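Local coordinates for bifunctional protein FolD (Thermus thermophilus, PDB 6V6Y) that probably oxidises 5,10-methylenetetrahydrofolate to the methenyl form with NADP+ and then hydrolyses that to 10-formyltetrahydrofolate, as a homodimer, at residues A[14-19]-A[55-60]; A[34-37]-A[43-46]; A[81-86]-A[112-117]; A[227-232]-A[236-241]. All coordinates share one frame; numbering follows the deposited sequence.

Contact 1: A[14-19]-A[55-60]; sequences AVYEEI and RALGYR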
loop_
_atom_site.group_PDB
_atom_site.type_symbol
_atom_site.label_atom_id
_atom_site.label_comp_id
_atom_site.label_asym_id
_atom_site.label_seq_id
_atom_site.Cartn_x
_atom_site.Cartn_y
_atom_site.Cartn_z
ATOM N N ALA A 14 -6.360 -18.407 21.033
ATOM C CA ALA A 14 -5.644 -17.378 21.784
ATOM C C ALA A 14 -6.234 -15.989 21.528
ATOM O O ALA A 14 -6.303 -15.161 22.449
ATOM C CB ALA A 14 -4.152 -17.410 21.455
ATOM N N VAL A 15 -6.689 -15.713 20.299
ATOM C CA VAL A 15 -7.345 -14.424 20.041
ATOM C C VAL A 15 -8.665 -14.333 20.799
ATOM O O VAL A 15 -8.997 -13.292 21.378
ATOM C CB VAL A 15 -7.572 -14.189 18.534
ATOM C CG1 VAL A 15 -8.360 -12.860 18.316
ATOM C CG2 VAL A 15 -6.261 -14.181 17.757
ATOM N N TYR A 16 -9.452 -15.416 20.778
ATOM C CA TYR A 16 -10.765 -15.410 21.417
ATOM C C TYR A 16 -10.642 -15.267 22.925
ATOM O O TYR A 16 -11.457 -14.585 23.554
ATOM C CB TYR A 16 -11.518 -16.688 21.064
ATOM C CG TYR A 16 -11.982 -16.742 19.624
ATOM C CD1 TYR A 16 -12.432 -15.597 18.966
ATOM C CD2 TYR A 16 -11.963 -17.939 18.917
ATOM C CE1 TYR A 16 -12.852 -15.653 17.643
ATOM C CE2 TYR A 16 -12.384 -18.002 17.603
ATOM C CZ TYR A 16 -12.829 -16.860 16.976
ATOM O OH TYR A 16 -13.249 -16.944 15.674
ATOM N N GLU A 17 -9.637 -15.915 23.517
ATOM C CA GLU A 17 -9.344 -15.739 24.934
ATOM C C GLU A 17 -9.028 -14.280 25.248
ATOM O O GLU A 17 -9.532 -13.722 26.233
ATOM C CB GLU A 17 -8.182 -16.652 25.325
ATOM C CG GLU A 17 -8.368 -17.484 26.591
ATOM C CD GLU A 17 -9.752 -18.103 26.730
ATOM O OE1 GLU A 17 -10.182 -18.839 25.809
ATOM O OE2 GLU A 17 -10.399 -17.855 27.771
ATOM N N GLU A 18 -8.203 -13.635 24.409
ATOM C CA GLU A 18 -7.930 -12.205 24.580
ATOM C C GLU A 18 -9.207 -11.376 24.509
ATOM O O GLU A 18 -9.375 -10.411 25.271
ATOM C CB GLU A 18 -6.933 -11.715 23.528
ATOM C CG GLU A 18 -5.478 -11.955 23.926
ATOM C CD GLU A 18 -4.497 -11.955 22.760
ATOM O OE1 GLU A 18 -3.506 -12.716 22.830
ATOM O OE2 GLU A 18 -4.708 -11.195 21.785
ATOM N N ILE A 19 -10.116 -11.728 23.596
ATOM C CA ILE A 19 -11.340 -10.947 23.431
ATOM C C ILE A 19 -12.246 -11.116 24.651
ATOM O O ILE A 19 -12.731 -10.132 25.220
ATOM C CB ILE A 19 -12.057 -11.336 22.124
ATOM C CG1 ILE A 19 -11.272 -10.836 20.899
ATOM C CG2 ILE A 19 -13.503 -10.799 22.112
ATOM C CD1 ILE A 19 -11.800 -11.382 19.565
ATOM N N ARG A 55 -21.890 -14.231 17.897
ATOM C CA ARG A 55 -22.871 -14.480 18.948
ATOM C C ARG A 55 -22.269 -15.343 20.046
ATOM O O ARG A 55 -22.432 -15.042 21.233
ATOM C CB ARG A 55 -24.130 -15.104 18.343
ATOM C CG ARG A 55 -24.990 -14.064 17.640
ATOM C CD ARG A 55 -25.987 -14.671 16.663
ATOM N NE ARG A 55 -27.309 -14.181 17.014
ATOM C CZ ARG A 55 -28.252 -13.802 16.166
ATOM N NH1 ARG A 55 -28.054 -13.835 14.862
ATOM N NH2 ARG A 55 -29.402 -13.378 16.645
ATOM N N ALA A 56 -21.488 -16.362 19.668
ATOM C CA ALA A 56 -20.812 -17.185 20.668
ATOM C C ALA A 56 -19.914 -16.352 21.572
ATOM O O ALA A 56 -19.758 -16.674 22.754
ATOM C CB ALA A 56 -20.007 -18.289 19.985
ATOM N N LEU A 57 -19.322 -15.283 21.051
ATOM C CA LEU A 57 -18.500 -14.429 21.897
ATOM C C LEU A 57 -19.330 -13.551 22.822
ATOM O O LEU A 57 -18.770 -12.986 23.771
ATOM C CB LEU A 57 -17.600 -13.523 21.047
ATOM C CG LEU A 57 -16.379 -14.105 20.335
ATOM C CD1 LEU A 57 -15.679 -12.986 19.580
ATOM C CD2 LEU A 57 -15.436 -14.762 21.327
ATOM N N GLY A 58 -20.628 -13.397 22.547
ATOM C CA GLY A 58 -21.467 -12.458 23.265
ATOM C C GLY A 58 -21.720 -11.139 22.565
ATOM O O GLY A 58 -22.291 -10.228 23.180
ATOM N N TYR A 59 -21.310 -10.998 21.307
ATOM C CA TYR A 59 -21.598 -9.781 20.568
ATOM C C TYR A 59 -23.086 -9.699 20.251
ATOM O O TYR A 59 -23.783 -10.714 20.154
ATOM C CB TYR A 59 -20.818 -9.742 19.248
ATOM C CG TYR A 59 -19.322 -9.518 19.335
ATOM C CD1 TYR A 59 -18.656 -9.485 20.554
ATOM C CD2 TYR A 59 -18.565 -9.358 18.169
ATOM C CE1 TYR A 59 -17.282 -9.291 20.617
ATOM C CE2 TYR A 59 -17.196 -9.159 18.219
ATOM C CZ TYR A 59 -16.555 -9.131 19.440
ATOM O OH TYR A 59 -15.193 -8.932 19.476
ATOM N N ARG A 60 -23.570 -8.476 20.067
ATOM C CA ARG A 60 -24.813 -8.275 19.333
ATOM C C ARG A 60 -24.476 -8.435 17.852
ATOM O O ARG A 60 -23.702 -7.648 17.297
ATOM C CB ARG A 60 -25.414 -6.903 19.636
ATOM C CG ARG A 60 -25.501 -6.536 21.142
ATOM C CD ARG A 60 -26.069 -5.102 21.393
ATOM N NE ARG A 60 -25.042 -4.044 21.288
ATOM C CZ ARG A 60 -25.294 -2.728 21.218
ATOM N NH1 ARG A 60 -26.547 -2.283 21.236
ATOM N NH2 ARG A 60 -24.294 -1.847 21.111
#

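Contact 2: A[34-37]-A[43-46]; sequences VIRL and SVAY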
loop_
_atom_site.group_PDB
_atom_site.type_symbol
_atom_site.label_atom_id
_atom_site.label_comp_id
_atom_site.label_asym_id
_atom_site.label_seq_id
_atom_site.Cartn_x
_atom_site.Cartn_y
_atom_site.Cartn_z
ATOM N N VAL A 34 -23.933 -7.427 9.557
ATOM C CA VAL A 34 -23.452 -8.052 8.341
ATOM C C VAL A 34 -24.563 -7.978 7.309
ATOM O O VAL A 34 -25.680 -8.451 7.557
ATOM C CB VAL A 34 -23.018 -9.501 8.589
ATOM C CG1 VAL A 34 -22.525 -10.117 7.290
ATOM C CG2 VAL A 34 -21.939 -9.524 9.656
ATOM N N ILE A 35 -24.253 -7.390 6.154
ATOM C CA ILE A 35 -25.194 -7.207 5.056
ATOM C C ILE A 35 -24.870 -8.215 3.965
ATOM O O ILE A 35 -23.709 -8.339 3.555
ATOM C CB ILE A 35 -25.124 -5.775 4.493
ATOM C CG1 ILE A 35 -25.566 -4.750 5.541
ATOM C CG2 ILE A 35 -25.958 -5.664 3.231
ATOM C CD1 ILE A 35 -25.328 -3.301 5.104
ATOM N N ARG A 36 -25.894 -8.916 3.478
ATOM C CA ARG A 36 -25.744 -9.830 2.352
ATOM C C ARG A 36 -26.868 -9.579 1.355
ATOM O O ARG A 36 -28.038 -9.465 1.746
ATOM C CB ARG A 36 -25.752 -11.298 2.802
ATOM C CG ARG A 36 -26.171 -12.258 1.697
ATOM C CD ARG A 36 -25.865 -13.722 2.015
ATOM N NE ARG A 36 -26.606 -14.240 3.168
ATOM C CZ ARG A 36 -27.820 -14.800 3.125
ATOM N NH1 ARG A 36 -28.488 -14.915 1.986
ATOM N NH2 ARG A 36 -28.376 -15.253 4.242
ATOM N N LEU A 37 -26.512 -9.471 0.077
ATOM C CA LEU A 37 -27.478 -9.405 -1.012
ATOM C C LEU A 37 -27.515 -10.760 -1.708
ATOM O O LEU A 37 -26.464 -11.341 -1.987
ATOM C CB LEU A 37 -27.115 -8.294 -2.004
ATOM C CG LEU A 37 -27.722 -6.918 -1.687
ATOM C CD1 LEU A 37 -27.096 -6.309 -0.426
ATOM C CD2 LEU A 37 -27.615 -5.945 -2.858
ATOM N N SER A 43 -21.533 -17.403 -0.043
ATOM C CA SER A 43 -21.780 -16.215 0.768
ATOM C C SER A 43 -22.631 -16.555 1.989
ATOM O O SER A 43 -22.304 -16.151 3.112
ATOM C CB SER A 43 -22.442 -15.130 -0.078
ATOM O OG SER A 43 -21.606 -14.760 -1.162
ATOM N N VAL A 44 -23.702 -17.330 1.794
ATOM C CA VAL A 44 -24.544 -17.747 2.917
ATOM C C VAL A 44 -23.707 -18.405 4.009
ATOM O O VAL A 44 -23.800 -18.046 5.191
ATOM C CB VAL A 44 -25.660 -18.683 2.427
ATOM C CG1 VAL A 44 -26.426 -19.242 3.609
ATOM C CG2 VAL A 44 -26.584 -17.934 1.477
ATOM N N ALA A 45 -22.854 -19.365 3.622
ATOM C CA ALA A 45 -22.067 -20.109 4.605
ATOM C C ALA A 45 -21.087 -19.204 5.359
ATOM O O ALA A 45 -20.937 -19.321 6.584
ATOM C CB ALA A 45 -21.327 -21.251 3.911
ATOM N N TYR A 46 -20.408 -18.298 4.645
ATOM C CA TYR A 46 -19.464 -17.386 5.287
ATOM C C TYR A 46 -20.148 -16.520 6.340
ATOM O O TYR A 46 -19.669 -16.409 7.475
ATOM C CB TYR A 46 -18.794 -16.495 4.235
ATOM C CG TYR A 46 -17.529 -17.082 3.674
ATOM C CD1 TYR A 46 -16.691 -17.852 4.477
ATOM C CD2 TYR A 46 -17.172 -16.880 2.336
ATOM C CE1 TYR A 46 -15.524 -18.399 3.973
ATOM C CE2 TYR A 46 -16.006 -17.427 1.819
ATOM C CZ TYR A 46 -15.184 -18.190 2.645
ATOM O OH TYR A 46 -14.011 -18.745 2.159
#

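Contact 3: A[81-86]-A[112-117]; sequences ALNADE and PLKDVD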
loop_
_atom_site.group_PDB
_atom_site.type_symbol
_atom_site.label_atom_id
_atom_site.label_comp_id
_atom_site.label_asym_id
_atom_site.label_seq_id
_atom_site.Cartn_x
_atom_site.Cartn_y
_atom_site.Cartn_z
ATOM N N ALA A 81 -27.708 4.861 7.193
ATOM C CA ALA A 81 -28.491 4.663 8.410
ATOM C C ALA A 81 -27.669 3.957 9.483
ATOM O O ALA A 81 -27.689 4.361 10.652
ATOM C CB ALA A 81 -29.754 3.863 8.089
ATOM N N LEU A 82 -26.920 2.908 9.099
ATOM C CA LEU A 82 -26.100 2.189 10.073
ATOM C C LEU A 82 -24.895 3.009 10.528
ATOM O O LEU A 82 -24.465 2.881 11.683
ATOM C CB LEU A 82 -25.646 0.847 9.495
ATOM C CG LEU A 82 -26.716 -0.169 9.114
ATOM C CD1 LEU A 82 -26.091 -1.421 8.491
ATOM C CD2 LEU A 82 -27.568 -0.534 10.333
ATOM N N ASN A 83 -24.323 3.839 9.644
ATOM C CA ASN A 83 -23.243 4.737 10.063
ATOM C C ASN A 83 -23.695 5.650 11.191
ATOM O O ASN A 83 -22.949 5.889 12.150
ATOM C CB ASN A 83 -22.753 5.594 8.893
ATOM C CG ASN A 83 -21.835 4.845 7.945
ATOM O OD1 ASN A 83 -21.181 3.856 8.315
ATOM N ND2 ASN A 83 -21.786 5.315 6.703
ATOM N N ALA A 84 -24.918 6.179 11.092
ATOM C CA ALA A 84 -25.429 7.086 12.115
ATOM C C ALA A 84 -25.981 6.360 13.338
ATOM O O ALA A 84 -26.087 6.975 14.409
ATOM C CB ALA A 84 -26.509 7.991 11.516
ATOM N N ASP A 85 -26.322 5.077 13.217
ATOM C CA ASP A 85 -26.843 4.312 14.348
ATOM C C ASP A 85 -25.734 4.127 15.375
ATOM O O ASP A 85 -24.852 3.272 15.224
ATOM C CB ASP A 85 -27.396 2.972 13.883
ATOM C CG ASP A 85 -28.151 2.235 14.983
ATOM O OD1 ASP A 85 -27.827 2.405 16.188
ATOM O OD2 ASP A 85 -29.063 1.462 14.623
ATOM N N GLU A 86 -25.805 4.912 16.451
ATOM C CA GLU A 86 -24.777 4.893 17.483
ATOM C C GLU A 86 -24.713 3.573 18.240
ATOM O O GLU A 86 -23.820 3.411 19.079
ATOM C CB GLU A 86 -25.000 6.048 18.470
ATOM C CG GLU A 86 -24.099 7.264 18.240
ATOM C CD GLU A 86 -24.322 8.359 19.279
ATOM O OE1 GLU A 86 -25.033 8.099 20.282
ATOM O OE2 GLU A 86 -23.791 9.480 19.093
ATOM N N PRO A 112 -15.289 4.788 8.226
ATOM C CA PRO A 112 -14.017 4.095 8.491
ATOM C C PRO A 112 -13.904 3.545 9.896
ATOM O O PRO A 112 -13.204 2.544 10.109
ATOM C CB PRO A 112 -12.965 5.185 8.223
ATOM C CG PRO A 112 -13.670 6.207 7.382
ATOM C CD PRO A 112 -15.087 6.190 7.805
ATOM N N LEU A 113 -14.581 4.150 10.868
ATOM C CA LEU A 113 -14.481 3.652 12.233
ATOM C C LEU A 113 -15.331 2.413 12.473
ATOM O O LEU A 113 -15.212 1.797 13.537
ATOM C CB LEU A 113 -14.881 4.747 13.225
ATOM C CG LEU A 113 -13.993 5.996 13.271
ATOM C CD1 LEU A 113 -14.366 6.851 14.471
ATOM C CD2 LEU A 113 -12.523 5.622 13.313
ATOM N N LYS A 114 -16.194 2.056 11.525
ATOM C CA LYS A 114 -17.010 0.856 11.604
ATOM C C LYS A 114 -16.606 -0.161 10.543
ATOM O O LYS A 114 -17.267 -1.194 10.385
ATOM C CB LYS A 114 -18.490 1.228 11.470
ATOM C CG LYS A 114 -19.012 2.155 12.590
ATOM C CD LYS A 114 -20.478 2.516 12.358
ATOM C CE LYS A 114 -21.036 3.500 13.410
ATOM N NZ LYS A 114 -22.547 3.482 13.468
ATOM N N ASP A 115 -15.523 0.115 9.821
ATOM C CA ASP A 115 -15.136 -0.661 8.647
ATOM C C ASP A 115 -14.288 -1.865 9.082
ATOM O O ASP A 115 -13.074 -1.947 8.852
ATOM C CB ASP A 115 -14.410 0.256 7.670
ATOM C CG ASP A 115 -13.810 -0.477 6.515
ATOM O OD1 ASP A 115 -14.457 -1.410 5.990
ATOM O OD2 ASP A 115 -12.684 -0.105 6.138
ATOM N N VAL A 116 -14.963 -2.822 9.730
ATOM C CA VAL A 116 -14.283 -3.973 10.319
ATOM C C VAL A 116 -13.512 -4.810 9.295
ATOM O O VAL A 116 -12.571 -5.507 9.669
ATOM C CB VAL A 116 -15.306 -4.832 11.083
ATOM C CG1 VAL A 116 -15.743 -4.098 12.348
ATOM C CG2 VAL A 116 -16.515 -5.141 10.193
ATOM N N ASP A 117 -13.878 -4.754 8.007
ATOM C CA ASP A 117 -13.119 -5.446 6.960
ATOM C C ASP A 117 -11.911 -4.643 6.449
ATOM O O ASP A 117 -11.086 -5.198 5.708
ATOM C CB ASP A 117 -14.043 -5.786 5.776
ATOM C CG ASP A 117 -14.468 -7.260 5.754
ATOM O OD1 ASP A 117 -13.779 -8.116 6.350
ATOM O OD2 ASP A 117 -15.487 -7.570 5.112
#

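Contact 4: A[227-232]-A[236-241]; sequences GVNRVE and LGDVHP. With NAP (NADP nicotinamide-adenine-dinucleotide phosphate), chain B.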
loop_
_atom_site.group_PDB
_atom_site.type_symbol
_atom_site.label_atom_id
_atom_site.label_comp_id
_atom_site.label_asym_id
_atom_site.label_seq_id
_atom_site.Cartn_x
_atom_site.Cartn_y
_atom_site.Cartn_z
ATOM N N GLY A 227 -5.735 -20.304 0.065
ATOM C CA GLY A 227 -6.742 -20.707 -0.898
ATOM C C GLY A 227 -7.857 -21.514 -0.259
ATOM O O GLY A 227 -7.659 -22.259 0.700
ATOM N N VAL A 228 -9.059 -21.344 -0.791
ATOM C CA VAL A 228 -10.195 -22.158 -0.372
ATOM C C VAL A 228 -10.936 -22.554 -1.643
ATOM O O VAL A 228 -11.768 -21.796 -2.148
ATOM C CB VAL A 228 -11.111 -21.398 0.612
ATOM C CG1 VAL A 228 -12.452 -22.109 0.766
ATOM C CG2 VAL A 228 -10.427 -21.217 1.971
ATOM N N ASN A 229 -10.611 -23.711 -2.199
ATOM C CA ASN A 229 -11.138 -24.126 -3.498
ATOM C C ASN A 229 -12.122 -25.281 -3.298
ATOM O O ASN A 229 -11.719 -26.403 -2.959
ATOM C CB ASN A 229 -10.002 -24.515 -4.444
ATOM C CG ASN A 229 -8.955 -23.413 -4.586
ATOM O OD1 ASN A 229 -9.152 -22.446 -5.311
ATOM N ND2 ASN A 229 -7.844 -23.554 -3.872
ATOM N N ARG A 230 -13.411 -24.988 -3.500
ATOM C CA ARG A 230 -14.473 -25.990 -3.449
ATOM C C ARG A 230 -14.348 -26.904 -4.664
ATOM O O ARG A 230 -14.597 -26.481 -5.797
ATOM C CB ARG A 230 -15.835 -25.298 -3.415
ATOM C CG ARG A 230 -15.912 -24.082 -2.479
ATOM C CD ARG A 230 -16.969 -23.065 -2.924
ATOM N NE ARG A 230 -18.294 -23.315 -2.345
ATOM C CZ ARG A 230 -18.633 -23.086 -1.075
ATOM N NH1 ARG A 230 -17.737 -22.595 -0.222
ATOM N NH2 ARG A 230 -19.874 -23.346 -0.652
ATOM N N VAL A 231 -13.945 -28.153 -4.434
ATOM C CA VAL A 231 -13.670 -29.115 -5.499
ATOM C C VAL A 231 -14.089 -30.499 -5.009
ATOM O O VAL A 231 -13.534 -31.006 -4.026
ATOM C CB VAL A 231 -12.184 -29.115 -5.910
ATOM C CG1 VAL A 231 -11.825 -30.401 -6.641
ATOM C CG2 VAL A 231 -11.881 -27.900 -6.788
ATOM N N GLU A 232 -15.068 -31.108 -5.689
ATOM C CA GLU A 232 -15.541 -32.453 -5.356
ATOM C C GLU A 232 -16.035 -32.512 -3.913
ATOM O O GLU A 232 -15.722 -33.438 -3.159
ATOM C CB GLU A 232 -14.450 -33.504 -5.600
ATOM C CG GLU A 232 -13.735 -33.394 -6.937
ATOM C CD GLU A 232 -13.875 -34.650 -7.781
ATOM O OE1 GLU A 232 -12.878 -35.056 -8.421
ATOM O OE2 GLU A 232 -14.984 -35.230 -7.807
ATOM N N LEU A 236 -10.040 -27.493 -0.980
ATOM C CA LEU A 236 -8.652 -27.653 -1.394
ATOM C C LEU A 236 -7.936 -26.316 -1.286
ATOM O O LEU A 236 -8.462 -25.290 -1.738
ATOM C CB LEU A 236 -8.568 -28.174 -2.830
ATOM C CG LEU A 236 -8.322 -29.670 -2.992
ATOM C CD1 LEU A 236 -9.339 -30.488 -2.188
ATOM C CD2 LEU A 236 -8.366 -30.017 -4.471
ATOM N N GLY A 237 -6.750 -26.329 -0.687
ATOM C CA GLY A 237 -5.905 -25.155 -0.685
ATOM C C GLY A 237 -5.292 -24.900 -2.056
ATOM O O GLY A 237 -5.495 -25.638 -3.023
ATOM N N ASP A 238 -4.545 -23.796 -2.142
ATOM C CA ASP A 238 -3.763 -23.525 -3.343
ATOM C C ASP A 238 -2.454 -24.284 -3.359
ATOM O O ASP A 238 -1.765 -24.277 -4.380
ATOM C CB ASP A 238 -3.434 -22.045 -3.478
ATOM C CG ASP A 238 -4.653 -21.190 -3.574
ATOM O OD1 ASP A 238 -5.674 -21.656 -4.121
ATOM O OD2 ASP A 238 -4.580 -20.038 -3.107
ATOM N N VAL A 239 -2.089 -24.912 -2.253
ATOM C CA VAL A 239 -0.805 -25.575 -2.103
ATOM C C VAL A 239 -1.034 -27.085 -2.116
ATOM O O VAL A 239 -1.911 -27.594 -1.408
ATOM C CB VAL A 239 -0.111 -25.111 -0.814
ATOM C CG1 VAL A 239 1.202 -25.824 -0.646
ATOM C CG2 VAL A 239 0.069 -23.572 -0.833
ATOM N N HIS A 240 -0.267 -27.790 -2.935
ATOM C CA HIS A 240 -0.385 -29.238 -3.008
ATOM C C HIS A 240 0.111 -29.888 -1.715
ATOM O O HIS A 240 1.180 -29.521 -1.211
ATOM C CB HIS A 240 0.427 -29.770 -4.190
ATOM C CG HIS A 240 0.069 -31.168 -4.578
ATOM N ND1 HIS A 240 0.586 -32.273 -3.937
ATOM C CD2 HIS A 240 -0.780 -31.639 -5.524
ATOM C CE1 HIS A 240 0.078 -33.366 -4.479
ATOM N NE2 HIS A 240 -0.755 -33.010 -5.441
ATOM N N PRO A 241 -0.620 -30.875 -1.174
ATOM C CA PRO A 241 -0.195 -31.501 0.099
ATOM C C PRO A 241 1.189 -32.129 0.058
ATOM O O PRO A 241 1.805 -32.274 1.120
ATOM C CB PRO A 241 -1.283 -32.557 0.379
ATOM C CG PRO A 241 -2.234 -32.514 -0.786
ATOM C CD PRO A 241 -2.004 -31.226 -1.533
HETATM P PA NAP B . -8.184 -12.695 -6.399
HETATM O O1A NAP B . -9.458 -13.367 -6.741
HETATM O O2A NAP B . -8.282 -11.230 -6.584
HETATM O O5B NAP B . -6.986 -13.316 -7.278
HETATM C C5B NAP B . -5.861 -13.856 -6.624
HETATM C C4B NAP B . -4.568 -13.429 -7.309
HETATM O O4B NAP B . -3.770 -14.563 -7.581
HETATM C C3B NAP B . -4.800 -12.715 -8.630
HETATM O O3B NAP B . -4.650 -11.327 -8.437
HETATM C C2B NAP B . -3.760 -13.278 -9.589
HETATM O O2B NAP B . -2.792 -12.323 -9.968
HETATM C C1B NAP B . -3.089 -14.404 -8.810
HETATM N N9A NAP B . -3.111 -15.656 -9.592
HETATM C C8A NAP B . -4.226 -16.353 -9.980
HETATM N N7A NAP B . -3.830 -17.440 -10.681
HETATM C C5A NAP B . -2.481 -17.450 -10.744
HETATM C C6A NAP B . -1.577 -18.327 -11.331
HETATM N N6A NAP B . -2.013 -19.399 -11.986
HETATM N N1A NAP B . -0.223 -18.078 -11.233
HETATM C C2A NAP B . 0.221 -16.964 -10.551
HETATM N N3A NAP B . -0.683 -16.098 -9.969
HETATM C C4A NAP B . -2.015 -16.332 -10.066
HETATM O O3 NAP B . -7.756 -13.066 -4.892
HETATM P PN NAP B . -8.620 -13.389 -3.572
HETATM O O1N NAP B . -9.854 -12.573 -3.613
HETATM O O2N NAP B . -7.721 -13.319 -2.399
HETATM O O5D NAP B . -9.020 -14.928 -3.819
HETATM C C5D NAP B . -8.011 -15.910 -3.893
HETATM C C4D NAP B . -8.414 -17.149 -3.106
HETATM O O4D NAP B . -8.282 -16.927 -1.712
HETATM C C3D NAP B . -9.867 -17.513 -3.373
HETATM O O3D NAP B . -9.948 -18.842 -3.831
HETATM C C2D NAP B . -10.560 -17.389 -2.036
HETATM O O2D NAP B . -11.415 -18.487 -1.826
HETATM C C1D NAP B . -9.423 -17.412 -1.032
HETATM N N1N NAP B . -9.746 -16.578 0.140
HETATM C C2N NAP B . -9.781 -17.157 1.375
HETATM C C3N NAP B . -10.087 -16.399 2.497
HETATM C C7N NAP B . -10.015 -17.024 3.857
HETATM O O7N NAP B . -10.433 -16.279 4.977
HETATM N N7N NAP B . -9.552 -18.267 3.971
HETATM C C4N NAP B . -10.353 -15.042 2.361
HETATM C C5N NAP B . -10.312 -14.463 1.099
HETATM C C6N NAP B . -10.006 -15.245 -0.010
HETATM P P2B NAP B . -3.130 -11.144 -11.016
HETATM O O1X NAP B . -3.881 -10.040 -10.310
HETATM O O2X NAP B . -1.831 -10.597 -11.557
HETATM O O3X NAP B . -3.971 -11.686 -12.147
#

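Contact 1: A[14-19]-A[55-60]
The Tyr59 ring runs with its hydroxyl end into Ile19, whose CG2 lies 3.6 Å from Tyr59 OH, while over one face, 3.9 Å above the plane and displaced toward the rim, it has CD1 of Leu57, a neighbour from its own segment. Leu57's other branch, CD2, meets the Tyr16 ring at CD1, 3.9 Å away. Leu57 thus forks between two side chains of helix 8-24, CD2 to Tyr16 and CD1 to Ile19 CG2 at 4.0 Å, and crosses both at about a right angle. In Ile19, CG1 stands anti to the carbonyl carbon (chi1 -71°), which leaves CG2 anti to the backbone N and facing both Leu57 and the tyrosine hydroxyl. With an alanine in place of Ile19, Leu57 CD1 and the end of Tyr59 would probably lose their apolar neighbour and a gap would open between the segments. Tyr59 OH meets its polar needs elsewhere, in a hydrogen bond with Met266 O. Just before Tyr59, Gly58 closes helix 41-57 in a Schellman motif, its positive phi of 100° turning the chain toward strand 60-66. Tyr16, Ile19, Leu57 and Tyr59 are all buried where helix 8-24 meets the C-terminal end of helix 41-57, with helix 257-276 packing against Tyr16, Leu57 and Tyr59.

Contact 2: A[34-37]-A[43-46]
Arg36 lays one face of its guanidinium against Val44: CG2 of the valine sits 3.6 Å above the plane, toward the rim, and is 3.6 Å from Arg36 NH1. The arginine leaves the strand with CG anti to the backbone N (chi1 156°) and then bends at chi3 (64°), folding the flat group over the first turn of helix 41-57. Nearer the backbone, the aliphatic part passes Ser43, with Arg36 CD 4.3 Å from Ser43 CB. The polar end is held from the intervening loop, where NH1 bonds to Gly38 O and forms a salt bridge with Glu39; NE is buried without a partner in the model. A leucine in place of Arg36 would probably leave Glu39 without its positive mate and Val44 without the flat surface it packs on. Ser43 OG is hydrogen-bonded to Asp40, also in that loop. The arrangement belongs to the start of a beta-alpha-beta unit, strand 31-37, helix 41-57 and strand 60-66, in the catalytic domain: a strand side chain reaches across to the helix that follows it.

Contact 3: A[81-86]-A[112-117]
Lys114 drives its ammonium group into the C-terminal end of helix 72-84, and the tight part of this contact is the cluster of carbonyls at NZ. Three backbone oxygens accept from it: Lys114 NZ lies 2.7 Å from Leu82 O, 2.8 Å from Asn83 O and 2.9 Å from Asp85 O. The first is approached in the carbonyl plane at a C=O...N angle of 148°; the other two are met from above their planes, by 60° at Asn83 and 52° at Asp85. Val88 O is a further, weak partner. The side chain, extended beyond CG, spans the distance from the loop, with Lys114 CE passing 3.3 Å from Asn83 O. Elsewhere the contact is loose. Asn83 OD1 comes no nearer to Lys114 CD than 4.3 Å and bonds instead to His111 N; Asp85 OD1, 6.0 Å from Lys114 NZ, turns to Glu87 N. Ala84 and Glu86, both exposed, point their CB atoms away from the loop. The ammonium sits among carbonyls at and just beyond the C-terminal end of helix 72-84, where the helix dipole would probably favour its charge, and ties that helix to the loop between helices 103-109 and 121-129.

Contact 4: A[227-232]-A[236-241]
Backbone bonds join Asn229 and Leu236 as an antiparallel, hydrogen-bonded pair: Asn229 N donates to Leu236 O at 2.7 Å, and Leu236 N returns a bond to Asn229 O at 2.8 Å. Side-chain bonds come from the Asn229 amide, whose CG stands anti to the carbonyl carbon (chi1 -54°) and carries ND2 toward the 236-238 backbone. Asn229 ND2 gives a nearly straight bond to Asp238 OD1, 2.9 Å long at 174°, with the carboxylate oxygen in the amide plane and met on its anti side, but well out of the carboxylate plane. ND2 also reaches Leu236 O at 2.8 Å, from above the carbonyl plane, so this oxygen takes two donors. Close packing follows: Asp238 OD2 lies 3.2 Å from Gly227 CA, where a CB would collide with the carboxylate, and farther along Val231 CG1 touches Leu236 CD2 at 4.1 Å. Toward the cofactor, Val228 O accepts a weak bond from O2D of the nicotinamide ribose, while Val228 CG2 lies 3.7 Å from NADP N7N. Asp238 OD2 accepts from Val206 N and Gly207 N. The buried carboxylate thus has several N-H donors, which would probably favour its charged form, and the hairpin bonded to it through Asn229 presents Val228 to the nicotinamide half.

How the contacts relate
From the N terminus, helix 8-24 opens the loop that contact 1 closes at the end of helix 41-57. Contact 2 nests inside that loop, closing the short turn from strand 31-37 into the same helix. Contact 3 follows in series, closing the loop that runs from helix 72-84 through strand 90-93 and helix 103-109; it meets contact 2 where Ile35 packs on Leu82, on the face of the three-stranded sheet covered by helix 72-84. Contact 4 comes last, closing a tight hairpin in the NAD(P)-binding domain, about 34 Å from contact 3 between centres. No pair of contacts crosses along the chain. Tyr46 of contact 2 touches Val228 of contact 4, bridging the catalytic and cofactor domains beside the bound NADP.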